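Local structure of rubber oxygenase (Streptomyces sp., 5O1L) at residues Y134-G139 / R383-L388; M141-P146 / D337-A342; M239-Q244 / R328-G333; T319-G324 / A342-L347. The protein uses a non-covalently bound heme b to cleave the double bonds of poly(cis-1,4-isoprene) with molecular oxygen, the first step in rubber degradation. All coordinates share one frame; numbering follows the deposited sequence. Where two conformers were deposited one is given.

Contact 1 (Y134-G139 / R383-L388); sequences YGLGSG and RKFVLL
Phe385 meets Gly135 and Leu136 in a buried, wholly apolar helix-to-helix contact, between helix 127-142 and the C-terminal helix 373-393. The chain segments approach most closely at Gly135 and Val386, whose CA atoms are 7.7 Å apart, yet the touching is done one residue earlier, by Phe385. Its CG stands anti to the backbone N (chi1 168°), which extends the ring from its own helix across to the other backbone. There the ring arrives edge-on: Gly135 CA lies close to the ring plane, 3.8 Å from Phe385 CZ and 3.9 Å from Phe385 CE2. Gly135 has no side chain, and the aromatic rim therefore meets its CA directly and rests on main chain. In an all-alpha fold such as this one, whose catalytic family belongs to the globin clan, packing of a large ring against a glycine on the facing helix lets the partner reach the backbone itself. Helix 127-142 also carries a wider pi-type turn here, marked by the bond from Gly139 N to Tyr134 O at 2.9 Å. Leu136 supplies the second half of the seat. Its CD2 methyl approaches Phe385 CZ at 4.0 Å, and its CG is 4.1 Å from Phe385 CE2, an oblique approach. Beyond the pair, Leu314, Leu318 and Phe389 pack on Phe385, while Phe326 and Ser327 of helix 320-331 touch Leu136.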
loop_
_atom_site.group_PDB
_atom_site.type_symbol
_atom_site.label_atom_id
_atom_site.label_comp_id
_atom_site.label_asym_id
_atom_site.label_seq_id
_atom_site.Cartn_x
_atom_site.Cartn_y
_atom_site.Cartn_z
ATOM N N TYR A 134 4.664 -1.764 -7.065
ATOM C CA TYR A 134 3.442 -1.796 -6.289
ATOM C C TYR A 134 2.532 -2.905 -6.722
ATOM O O TYR A 134 2.015 -3.636 -5.889
ATOM C CB TYR A 134 2.675 -0.489 -6.351
ATOM C CG TYR A 134 3.308 0.762 -5.723
ATOM C CD1 TYR A 134 4.006 0.717 -4.570
ATOM C CD2 TYR A 134 3.042 2.018 -6.273
ATOM C CE1 TYR A 134 4.547 1.894 -4.025
ATOM C CE2 TYR A 134 3.588 3.175 -5.740
ATOM C CZ TYR A 134 4.360 3.051 -4.609
ATOM O OH TYR A 134 4.863 4.267 -4.133
ATOM N N GLY A 135 2.313 -3.029 -8.004
ATOM C CA GLY A 135 1.251 -3.910 -8.528
ATOM C C GLY A 135 1.611 -5.338 -8.427
ATOM O O GLY A 135 0.748 -6.185 -8.022
ATOM N N LEU A 136 2.790 -5.724 -8.858
ATOM C CA LEU A 136 3.217 -7.094 -8.820
ATOM C C LEU A 136 3.913 -7.362 -7.552
ATOM O O LEU A 136 3.517 -8.318 -6.895
ATOM C CB LEU A 136 4.069 -7.486 -10.029
ATOM C CG LEU A 136 3.324 -7.338 -11.318
ATOM C CD1 LEU A 136 4.270 -7.615 -12.469
ATOM C CD2 LEU A 136 2.110 -8.249 -11.391
ATOM N N GLY A 137 4.912 -6.552 -7.168
ATOM C CA GLY A 137 5.727 -6.825 -6.031
ATOM C C GLY A 137 4.938 -6.734 -4.754
ATOM O O GLY A 137 4.678 -7.759 -4.107
ATOM N N SER A 138 4.529 -5.536 -4.366
ATOM C CA SER A 138 3.794 -5.363 -3.098
ATOM C C SER A 138 2.458 -6.081 -3.136
ATOM O O SER A 138 2.078 -6.719 -2.170
ATOM C CB SER A 138 3.539 -3.880 -2.797
ATOM O OG SER A 138 4.707 -3.120 -2.838
ATOM N N GLY A 139 1.787 -6.070 -4.275
ATOM C CA GLY A 139 0.486 -6.756 -4.364
ATOM C C GLY A 139 0.583 -8.254 -4.132
ATOM O O GLY A 139 -0.161 -8.813 -3.350
ATOM N N ARG A 383 4.665 -1.765 -18.776
ATOM C CA ARG A 383 4.206 -0.388 -19.002
ATOM C C ARG A 383 2.689 -0.372 -19.217
ATOM O O ARG A 383 2.001 0.449 -18.610
ATOM C CB ARG A 383 4.899 0.183 -20.223
ATOM C CG ARG A 383 4.644 1.657 -20.422
ATOM C CD ARG A 383 5.089 2.180 -21.752
ATOM N NE ARG A 383 4.248 1.650 -22.788
ATOM C CZ ARG A 383 3.163 2.196 -23.265
ATOM N NH1 ARG A 383 2.495 1.602 -24.212
ATOM N NH2 ARG A 383 2.738 3.383 -22.778
ATOM N N LYS A 384 2.168 -1.317 -20.008
ATOM C CA LYS A 384 0.724 -1.339 -20.250
ATOM C C LYS A 384 0.001 -1.711 -18.942
ATOM O O LYS A 384 -1.101 -1.140 -18.657
ATOM C CB LYS A 384 0.365 -2.362 -21.331
ATOM C CG LYS A 384 0.770 -1.933 -22.726
ATOM C CD LYS A 384 0.043 -2.801 -23.713
ATOM C CE LYS A 384 0.268 -2.352 -25.158
ATOM N NZ LYS A 384 1.453 -2.975 -25.781
ATOM N N PHE A 385 0.525 -2.616 -18.159
ATOM C CA PHE A 385 -0.027 -2.941 -16.839
ATOM C C PHE A 385 -0.145 -1.685 -15.966
ATOM O O PHE A 385 -1.212 -1.447 -15.360
ATOM C CB PHE A 385 0.855 -4.017 -16.168
ATOM C CG PHE A 385 0.621 -4.283 -14.744
ATOM C CD1 PHE A 385 -0.436 -5.081 -14.359
ATOM C CD2 PHE A 385 1.406 -3.728 -13.767
ATOM C CE1 PHE A 385 -0.695 -5.316 -13.012
ATOM C CE2 PHE A 385 1.197 -4.027 -12.447
ATOM C CZ PHE A 385 0.150 -4.787 -12.075
ATOM N N VAL A 386 0.899 -0.906 -15.873
ATOM C CA VAL A 386 0.880 0.276 -15.035
ATOM C C VAL A 386 -0.199 1.258 -15.541
ATOM O O VAL A 386 -0.936 1.822 -14.716
ATOM C CB VAL A 386 2.292 0.911 -14.932
ATOM C CG1 VAL A 386 2.155 2.209 -14.141
ATOM C CG2 VAL A 386 3.194 -0.069 -14.184
ATOM N N LEU A 387 -0.284 1.467 -16.847
ATOM C CA LEU A 387 -1.292 2.357 -17.398
ATOM C C LEU A 387 -2.671 1.870 -17.092
ATOM O O LEU A 387 -3.568 2.683 -16.753
ATOM C CB LEU A 387 -1.078 2.495 -18.890
ATOM C CG LEU A 387 0.141 3.228 -19.343
ATOM C CD1 LEU A 387 0.126 3.106 -20.864
ATOM C CD2 LEU A 387 0.203 4.712 -18.913
ATOM N N LEU A 388 -2.889 0.569 -17.145
ATOM C CA LEU A 388 -4.204 0.029 -16.826
ATOM C C LEU A 388 -4.521 0.246 -15.340
ATOM O O LEU A 388 -5.668 0.584 -15.006
ATOM C CB LEU A 388 -4.354 -1.410 -17.231
ATOM C CG LEU A 388 -4.383 -1.602 -18.742
ATOM C CD1 LEU A 388 -4.159 -3.059 -19.146
ATOM C CD2 LEU A 388 -5.680 -1.059 -19.420
#

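Contact 2 (M141-P146 / D337-A342)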
loop_
_atom_site.group_PDB
_atom_site.type_symbol
_atom_site.label_atom_id
_atom_site.label_comp_id
_atom_site.label_asym_id
_atom_site.label_seq_id
_atom_site.Cartn_x
_atom_site.Cartn_y
_atom_site.Cartn_z
ATOM N N MET A 141 3.268 -9.700 -2.615
ATOM C CA MET A 141 3.769 -9.877 -1.285
ATOM C C MET A 141 2.661 -9.846 -0.271
ATOM O O MET A 141 2.794 -10.531 0.758
ATOM C CB MET A 141 4.797 -8.773 -0.938
ATOM C CG MET A 141 5.632 -9.165 0.242
ATOM S SD MET A 141 6.552 -7.846 0.995
ATOM C CE MET A 141 7.174 -6.918 -0.391
ATOM N N SER A 142 1.621 -9.047 -0.490
ATOM C CA SER A 142 0.516 -8.922 0.457
ATOM C C SER A 142 -0.161 -10.275 0.732
ATOM O O SER A 142 -0.620 -10.512 1.860
ATOM C CB SER A 142 -0.482 -7.934 -0.022
ATOM O OG SER A 142 -1.371 -8.523 -0.974
ATOM N N THR A 143 -0.076 -11.173 -0.229
ATOM C CA THR A 143 -0.673 -12.538 -0.058
ATOM C C THR A 143 0.162 -13.419 0.825
ATOM O O THR A 143 -0.315 -14.497 1.268
ATOM C CB THR A 143 -0.970 -13.208 -1.428
ATOM O OG1 THR A 143 0.262 -13.601 -2.082
ATOM C CG2 THR A 143 -1.760 -12.314 -2.315
ATOM N N ALA A 144 1.364 -12.969 1.191
ATOM C CA ALA A 144 2.190 -13.590 2.211
ATOM C C ALA A 144 2.176 -12.869 3.569
ATOM O O ALA A 144 2.920 -13.241 4.452
ATOM C CB ALA A 144 3.616 -13.758 1.727
ATOM N N ILE A 145 1.372 -11.825 3.707
ATOM C CA ILE A 145 1.179 -11.128 5.004
ATOM C C ILE A 145 -0.099 -11.649 5.638
ATOM O O ILE A 145 -1.189 -11.344 5.177
ATOM C CB ILE A 145 1.100 -9.597 4.809
ATOM C CG1 ILE A 145 2.395 -9.076 4.189
ATOM C CG2 ILE A 145 0.889 -8.961 6.189
ATOM C CD1 ILE A 145 2.322 -7.596 3.806
ATOM N N PRO A 146 0.017 -12.514 6.670
ATOM C CA PRO A 146 -1.182 -13.277 7.063
ATOM C C PRO A 146 -2.332 -12.417 7.516
ATOM O O PRO A 146 -3.488 -12.639 7.097
ATOM C CB PRO A 146 -0.640 -14.151 8.178
ATOM C CG PRO A 146 0.748 -14.421 7.838
ATOM C CD PRO A 146 1.229 -13.063 7.290
ATOM N N ASP A 337 8.645 -18.710 -3.531
ATOM C CA ASP A 337 8.331 -20.136 -3.158
ATOM C C ASP A 337 7.241 -20.162 -2.124
ATOM O O ASP A 337 6.311 -20.922 -2.249
ATOM C CB ASP A 337 9.565 -20.879 -2.648
ATOM C CG ASP A 337 10.576 -21.192 -3.754
ATOM O OD1 ASP A 337 10.328 -21.033 -4.979
ATOM O OD2 ASP A 337 11.708 -21.589 -3.403
ATOM N N MET A 338 7.291 -19.253 -1.147
ATOM C CA MET A 338 6.240 -19.178 -0.122
ATOM C C MET A 338 4.870 -18.906 -0.648
ATOM O O MET A 338 3.901 -19.440 -0.166
ATOM C CB MET A 338 6.624 -18.084 0.832
ATOM C CG MET A 338 5.833 -17.966 2.089
ATOM S SD MET A 338 6.574 -16.564 2.897
ATOM C CE MET A 338 8.122 -17.109 3.516
ATOM N N ILE A 339 4.784 -18.034 -1.644
ATOM C CA ILE A 339 3.567 -17.707 -2.305
ATOM C C ILE A 339 3.093 -18.791 -3.283
ATOM O O ILE A 339 1.958 -18.787 -3.696
ATOM C CB ILE A 339 3.803 -16.306 -3.033
ATOM C CG1 ILE A 339 3.919 -15.231 -1.967
ATOM C CG2 ILE A 339 2.710 -15.957 -3.993
ATOM C CD1 ILE A 339 2.898 -15.436 -0.886
ATOM N N GLY A 340 4.019 -19.608 -3.746
ATOM C CA GLY A 340 3.703 -20.635 -4.744
ATOM C C GLY A 340 3.867 -20.233 -6.174
ATOM O O GLY A 340 3.224 -20.827 -7.040
ATOM N N LEU A 341 4.711 -19.226 -6.454
ATOM C CA LEU A 341 4.911 -18.825 -7.851
ATOM C C LEU A 341 5.747 -19.886 -8.552
ATOM O O LEU A 341 6.842 -20.209 -8.082
ATOM C CB LEU A 341 5.653 -17.474 -7.958
ATOM C CG LEU A 341 4.901 -16.357 -7.292
ATOM C CD1 LEU A 341 5.778 -15.109 -7.408
ATOM C CD2 LEU A 341 3.515 -16.158 -7.871
ATOM N N ALA A 342 5.210 -20.404 -9.650
ATOM C CA ALA A 342 5.899 -21.460 -10.387
ATOM C C ALA A 342 7.289 -20.981 -10.881
ATOM O O ALA A 342 7.435 -19.815 -11.335
ATOM C CB ALA A 342 5.062 -21.925 -11.553
#
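Thr143 and Ala144 pack against Ile339 where two helix ends meet in the alpha-helical catalytic domain. Helix 127-142 runs out through a type I beta turn, Ser142 to Ile145, and helix 333-339 finishes in a Schellman motif at Gly340. The bond from Ile145 N to Ser142 O, 3.0 Å, closes the turn; that from Ala144 N to Met141 O, 2.9 Å, precedes it. In this turn the beta carbons of Thr143 and Ala144 both point toward the opposing segment. Thr143 OG1 faces the isoleucine, the two side chains crossing at about a right angle. The hydroxyl itself is engaged outside the pair, hydrogen-bonding with Leu140 O and Thr304 OG1, so this buried polar atom is satisfied although its neighbour across the contact is aliphatic. Ala144 is nearest in backbone terms, at 6.3 Å between its CA and that of Ile339, and its methyl touches two side chains. Ile339 CG1 is 4.0 Å from Ala144 CB, and the thioether of Met338 reaches the same methyl from the preceding residue, Met338 SD to Ala144 CB being 4.2 Å. Ile145 follows at the N-cap of the next helix, 146-154, and its side chain turns from the contact toward Leu294 and Ser233. On the facing chain, Gly340 takes a positive phi of 91°, which allows the Schellman turn directly after Ile339. The branched isoleucine has CG2 anti to the backbone N, and this methyl lies 3.9 Å from Thr143 OG1.

Contact 3 (M239-Q244 / R328-G333); sequences MRKMKQ and RYTLGG
Lys241 NZ bonds Thr330 O directly and Tyr329 O through a water, so the contact is a polar link between one lysine side chain and the last turn of helix 320-331. At Tyr329 the link runs through water 3, which donates to Tyr329 O at 2.9 Å and accepts from Lys241 NZ at 2.7 Å. The same water lies over the centre of the tyrosine ring, 3.3 Å above its plane. Thr330 takes the direct bond: Lys241 NZ donates to Thr330 O at 3.1 Å, with a C=O...N angle of 129° and the donor tilted 25° from the carbonyl plane. Bends at chi2 and chi3 curl the lysine chain, laying its CE 3.3 Å from Thr330 O. In one of the two conformers modelled for Gln244, the ammonium group also donates to Gln244 OE1 of its own helix, Lys241 NZ lying 2.7 Å away and above the amide's carbonyl plane. Water 1 joins Thr330 O to Arg240 NH1, meeting the guanidinium at its edge. At Leu331 the carbonyl receives water 2, which bonds only weakly to Arg240. Gly332 then leaves the helix with positive phi and N-caps helix 333-339. Carbonyls near a helix C-terminus lack partners in a following turn, which suits them to a cationic donor. Helix 127-142 packs beside both segments through Leu133, which touches Lys241 and Thr330, while helix 345-362 lies against Tyr329.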
loop_
_atom_site.group_PDB
_atom_site.type_symbol
_atom_site.label_atom_id
_atom_site.label_comp_id
_atom_site.label_asym_id
_atom_site.label_seq_id
_atom_site.Cartn_x
_atom_site.Cartn_y
_atom_site.Cartn_z
ATOM N N MET A 239 11.481 1.332 -2.545
ATOM C CA MET A 239 12.774 2.054 -2.585
ATOM C C MET A 239 13.904 1.065 -2.666
ATOM O O MET A 239 14.874 1.296 -3.448
ATOM C CB MET A 239 12.906 3.011 -1.401
ATOM C CG MET A 239 14.166 3.812 -1.429
ATOM S SD MET A 239 14.367 4.810 -2.943
ATOM C CE MET A 239 12.968 5.933 -2.823
ATOM N N ARG A 240 13.873 0.009 -1.866
ATOM C CA ARG A 240 14.947 -0.981 -1.916
ATOM C C ARG A 240 15.093 -1.562 -3.293
ATOM O O ARG A 240 16.237 -1.680 -3.833
ATOM C CB ARG A 240 14.779 -2.080 -0.899
ATOM C CG ARG A 240 15.830 -3.180 -0.961
ATOM C CD ARG A 240 15.613 -4.233 0.136
ATOM N NE ARG A 240 14.352 -5.010 0.066
ATOM C CZ ARG A 240 14.091 -6.072 -0.686
ATOM N NH1 ARG A 240 14.958 -6.587 -1.558
ATOM N NH2 ARG A 240 12.899 -6.631 -0.589
ATOM N N LYS A 241 14.019 -1.951 -3.892
ATOM C CA LYS A 241 14.106 -2.586 -5.218
ATOM C C LYS A 241 14.537 -1.598 -6.278
ATOM O O LYS A 241 15.391 -1.970 -7.156
ATOM C CB LYS A 241 12.777 -3.178 -5.601
ATOM C CG LYS A 241 12.337 -4.344 -4.792
ATOM C CD LYS A 241 13.351 -5.472 -4.645
ATOM C CE LYS A 241 13.804 -6.022 -6.000
ATOM N NZ LYS A 241 14.678 -7.209 -5.767
ATOM N N MET A 242 14.091 -0.354 -6.262
ATOM C CA MET A 242 14.507 0.603 -7.282
ATOM C C MET A 242 16.016 0.763 -7.207
ATOM O O MET A 242 16.720 0.804 -8.256
ATOM C CB MET A 242 13.815 1.947 -7.148
ATOM C CG MET A 242 12.402 1.791 -7.635
ATOM S SD MET A 242 11.624 3.397 -7.882
ATOM C CE MET A 242 11.827 3.992 -6.370
ATOM N N LYS A 243 16.558 0.897 -6.006
ATOM C CA LYS A 243 17.988 1.117 -5.840
ATOM C C LYS A 243 18.692 -0.119 -6.323
ATOM O O LYS A 243 19.727 0.034 -7.054
ATOM C CB LYS A 243 18.365 1.528 -4.411
ATOM C CG LYS A 243 17.896 2.924 -4.110
ATOM C CD LYS A 243 18.102 3.349 -2.673
ATOM C CE LYS A 243 18.157 4.842 -2.537
ATOM N NZ LYS A 243 18.351 5.171 -1.093
ATOM N N GLN A 244 18.224 -1.316 -5.985
ATOM C CA GLN A 244 18.904 -2.560 -6.381
ATOM C C GLN A 244 18.972 -2.663 -7.897
ATOM O O GLN A 244 19.979 -3.123 -8.458
ATOM C CB GLN A 244 18.199 -3.796 -5.839
ATOM C CG GLN A 244 18.922 -5.113 -6.078
ATOM C CD GLN A 244 18.077 -6.322 -5.667
ATOM O OE1 GLN A 244 17.012 -6.185 -5.037
ATOM N NE2 GLN A 244 18.499 -7.508 -6.081
ATOM N N ARG A 328 9.044 -13.387 -9.278
ATOM C CA ARG A 328 10.043 -14.097 -8.568
ATOM C C ARG A 328 11.326 -13.330 -8.555
ATOM O O ARG A 328 12.018 -13.296 -7.543
ATOM C CB ARG A 328 10.275 -15.511 -9.178
ATOM C CG ARG A 328 9.128 -16.429 -8.856
ATOM C CD ARG A 328 9.301 -17.809 -9.476
ATOM N NE ARG A 328 10.425 -18.422 -8.884
ATOM C CZ ARG A 328 10.454 -19.036 -7.689
ATOM N NH1 ARG A 328 9.372 -19.333 -7.035
ATOM N NH2 ARG A 328 11.622 -19.398 -7.197
ATOM N N TYR A 329 11.684 -12.680 -9.649
ATOM C CA TYR A 329 12.889 -11.855 -9.692
ATOM C C TYR A 329 12.755 -10.694 -8.686
ATOM O O TYR A 329 13.753 -10.343 -8.044
ATOM C CB TYR A 329 13.001 -11.324 -11.108
ATOM C CG TYR A 329 14.052 -10.253 -11.278
ATOM C CD1 TYR A 329 15.365 -10.536 -11.132
ATOM C CD2 TYR A 329 13.686 -8.965 -11.634
ATOM C CE1 TYR A 329 16.306 -9.534 -11.259
ATOM C CE2 TYR A 329 14.599 -7.983 -11.835
ATOM C CZ TYR A 329 15.885 -8.258 -11.671
ATOM O OH TYR A 329 16.817 -7.229 -11.841
ATOM N N THR A 330 11.584 -10.123 -8.636
ATOM C CA THR A 330 11.318 -8.938 -7.802
ATOM C C THR A 330 11.279 -9.327 -6.347
ATOM O O THR A 330 11.934 -8.664 -5.479
ATOM C CB THR A 330 10.042 -8.316 -8.224
ATOM O OG1 THR A 330 10.179 -7.816 -9.569
ATOM C CG2 THR A 330 9.721 -7.170 -7.333
ATOM N N LEU A 331 10.574 -10.397 -6.004
ATOM C CA LEU A 331 10.404 -10.792 -4.603
ATOM C C LEU A 331 11.527 -11.661 -4.057
ATOM O O LEU A 331 11.632 -11.821 -2.810
ATOM C CB LEU A 331 9.078 -11.487 -4.410
ATOM C CG LEU A 331 7.921 -10.516 -4.660
ATOM C CD1 LEU A 331 6.637 -11.250 -4.904
ATOM C CD2 LEU A 331 7.788 -9.528 -3.507
ATOM N N GLY A 332 12.256 -12.277 -4.950
ATOM C CA GLY A 332 13.256 -13.297 -4.559
ATOM C C GLY A 332 12.614 -14.643 -4.510
ATOM O O GLY A 332 11.402 -14.811 -4.327
ATOM N N GLY A 333 13.446 -15.660 -4.648
ATOM C CA GLY A 333 12.953 -17.024 -4.700
ATOM C C GLY A 333 12.368 -17.539 -3.407
ATOM O O GLY A 333 11.425 -18.307 -3.463
HETATM O O HOH W 1 13.640 -8.997 -3.281
HETATM O O HOH W 2 10.920 -9.481 -0.979
HETATM O O HOH W 3 15.247 -7.907 -8.331
#

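Contact 4 (T319-G324 / A342-L347)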
loop_
_atom_site.group_PDB
_atom_site.type_symbol
_atom_site.label_atom_id
_atom_site.label_comp_id
_atom_site.label_asym_id
_atom_site.label_seq_id
_atom_site.Cartn_x
_atom_site.Cartn_y
_atom_site.Cartn_z
ATOM N N THR A 319 1.776 -12.489 -19.682
ATOM C CA THR A 319 1.378 -13.876 -19.636
ATOM C C THR A 319 1.708 -14.492 -18.294
ATOM O O THR A 319 2.505 -13.941 -17.510
ATOM C CB THR A 319 2.052 -14.644 -20.751
ATOM O OG1 THR A 319 3.452 -14.652 -20.495
ATOM C CG2 THR A 319 1.789 -14.000 -22.129
ATOM N N ARG A 320 1.116 -15.621 -17.951
ATOM C CA ARG A 320 1.418 -16.249 -16.677
ATOM C C ARG A 320 2.947 -16.474 -16.433
ATOM O O ARG A 320 3.425 -16.224 -15.346
ATOM C CB ARG A 320 0.624 -17.579 -16.508
ATOM C CG ARG A 320 -0.711 -17.336 -15.830
ATOM C CD ARG A 320 -1.524 -18.635 -15.649
ATOM N NE ARG A 320 -1.314 -19.290 -14.332
ATOM C CZ ARG A 320 -1.873 -18.904 -13.171
ATOM N NH1 ARG A 320 -2.745 -17.887 -13.115
ATOM N NH2 ARG A 320 -1.582 -19.568 -12.056
ATOM N N PRO A 321 3.690 -16.913 -17.472
ATOM C CA PRO A 321 5.100 -17.139 -17.195
ATOM C C PRO A 321 5.866 -15.847 -17.047
ATOM O O PRO A 321 6.813 -15.816 -16.280
ATOM C CB PRO A 321 5.590 -17.915 -18.419
ATOM C CG PRO A 321 4.377 -18.579 -18.854
ATOM C CD PRO A 321 3.291 -17.566 -18.731
ATOM N N LEU A 322 5.495 -14.807 -17.738
ATOM C CA LEU A 322 6.170 -13.484 -17.535
ATOM C C LEU A 322 5.860 -12.952 -16.156
ATOM O O LEU A 322 6.752 -12.395 -15.437
ATOM C CB LEU A 322 5.731 -12.433 -18.580
ATOM C CG LEU A 322 6.302 -12.672 -19.969
ATOM C CD1 LEU A 322 5.783 -11.519 -20.854
ATOM C CD2 LEU A 322 7.804 -12.699 -19.929
ATOM N N ILE A 323 4.625 -13.074 -15.706
ATOM C CA ILE A 323 4.273 -12.574 -14.385
ATOM C C ILE A 323 5.027 -13.327 -13.335
ATOM O O ILE A 323 5.609 -12.741 -12.420
ATOM C CB ILE A 323 2.753 -12.787 -14.065
ATOM C CG1 ILE A 323 1.914 -11.927 -14.961
ATOM C CG2 ILE A 323 2.447 -12.517 -12.574
ATOM C CD1 ILE A 323 0.472 -12.414 -15.089
ATOM N N GLY A 324 5.103 -14.641 -13.457
ATOM C CA GLY A 324 5.771 -15.442 -12.523
ATOM C C GLY A 324 7.243 -15.143 -12.457
ATOM O O GLY A 324 7.810 -15.052 -11.371
ATOM N N ALA A 342 5.210 -20.404 -9.650
ATOM C CA ALA A 342 5.899 -21.460 -10.387
ATOM C C ALA A 342 7.289 -20.981 -10.881
ATOM O O ALA A 342 7.435 -19.815 -11.335
ATOM C CB ALA A 342 5.062 -21.925 -11.553
ATOM N N LYS A 343 8.238 -21.906 -10.863
ATOM C CA LYS A 343 9.592 -21.619 -11.313
ATOM C C LYS A 343 9.678 -21.404 -12.821
ATOM O O LYS A 343 9.076 -22.120 -13.614
ATOM C CB LYS A 343 10.515 -22.736 -10.901
ATOM C CG LYS A 343 10.775 -22.709 -9.383
ATOM C CD LYS A 343 11.995 -23.500 -8.992
ATOM C CE LYS A 343 12.287 -23.181 -7.523
ATOM N NZ LYS A 343 11.117 -23.491 -6.652
ATOM N N GLN A 344 10.400 -20.342 -13.209
ATOM C CA GLN A 344 10.660 -20.006 -14.598
ATOM C C GLN A 344 12.165 -19.733 -14.731
ATOM O O GLN A 344 12.550 -18.608 -15.067
ATOM C CB GLN A 344 9.882 -18.725 -14.980
ATOM C CG GLN A 344 8.376 -18.875 -15.017
ATOM C CD GLN A 344 7.769 -19.883 -16.032
ATOM O OE1 GLN A 344 6.612 -20.203 -15.856
ATOM N NE2 GLN A 344 8.466 -20.269 -17.113
ATOM N N PRO A 345 13.014 -20.759 -14.597
ATOM C CA PRO A 345 14.458 -20.507 -14.546
ATOM C C PRO A 345 15.049 -19.891 -15.769
ATOM O O PRO A 345 15.895 -18.974 -15.599
ATOM C CB PRO A 345 15.100 -21.864 -14.280
ATOM C CG PRO A 345 14.046 -22.859 -14.494
ATOM C CD PRO A 345 12.695 -22.171 -14.304
ATOM N N VAL A 346 14.614 -20.212 -16.939
ATOM C CA VAL A 346 15.165 -19.561 -18.145
ATOM C C VAL A 346 14.802 -18.075 -18.174
ATOM O O VAL A 346 15.718 -17.230 -18.254
ATOM C CB VAL A 346 14.707 -20.233 -19.425
ATOM C CG1 VAL A 346 14.931 -19.369 -20.704
ATOM C CG2 VAL A 346 15.409 -21.578 -19.550
ATOM N N LEU A 347 13.518 -17.715 -18.010
ATOM C CA LEU A 347 13.171 -16.341 -18.024
ATOM C C LEU A 347 13.726 -15.621 -16.830
ATOM O O LEU A 347 14.150 -14.484 -16.981
ATOM C CB LEU A 347 11.653 -16.180 -17.999
ATOM C CG LEU A 347 10.931 -16.438 -19.331
ATOM C CD1 LEU A 347 9.419 -16.598 -19.068
ATOM C CD2 LEU A 347 11.154 -15.271 -20.322
#
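Two helix N-termini meet here, the first turns of helices 320-331 and 345-362, each entered through an N-cap residue and each with a proline in its first turn. Pro321 and Gln344 form the outer part of the contact. The glutamine chain bends at chi2 (-62°), bringing its amide obliquely alongside the proline ring: Gln344 OE1 is 3.6 Å from Pro321 CB, and Gln344 CD is 3.8 Å from that same carbon. This is van der Waals contact of a polar group with an aliphatic ring. Further in, Leu347 points its side chain at the facing helix and splits its two methyls between neighbours. Leu347 CD1 lies 3.9 Å from Pro321 O and 4.1 Å from Pro321 CB, whereas Leu347 CD2 meets Leu322 CD2 at 4.2 Å. Both leucines also touch Val374 of helix 373-393, and Ala325 of helix 320-331 touches Gln344 and Leu347. In the backbones, Pro321 pairs with Gln344 at 6.8 Å and Leu322 with Leu347 at 7.6 Å between CA atoms: two adjacent residues of the first helix face two that are three apart on the second segment. Both ends are N-capped helix starts: Thr319 OG1 accepts from Leu322 N in a weak N-cap bond, 3.4 Å long, and at the second start the N-cap residue Gln344 bonds through its N to Glu348 OE1.

Contacts 1, 2 and 3 are buried, whereas contact 4 lies farther out, its centre about 24 Å from the centre of the chain, and is partly open to solvent. Contacts 1 and 2 use successive parts of helix 127-142, and contacts 3 and 4 use opposite ends of helix 320-331. Their chemistry follows their position: ring against glycine in contact 1, aliphatic packing at helix ends in contact 2, a lysine and waters on carbonyls in contact 3, and a proline-leucine surface in contact 4. Arg328, in a segment of contact 3, ties to contact 2 through its salt bridge with Asp337, which also pairs with Lys343 from contact 4.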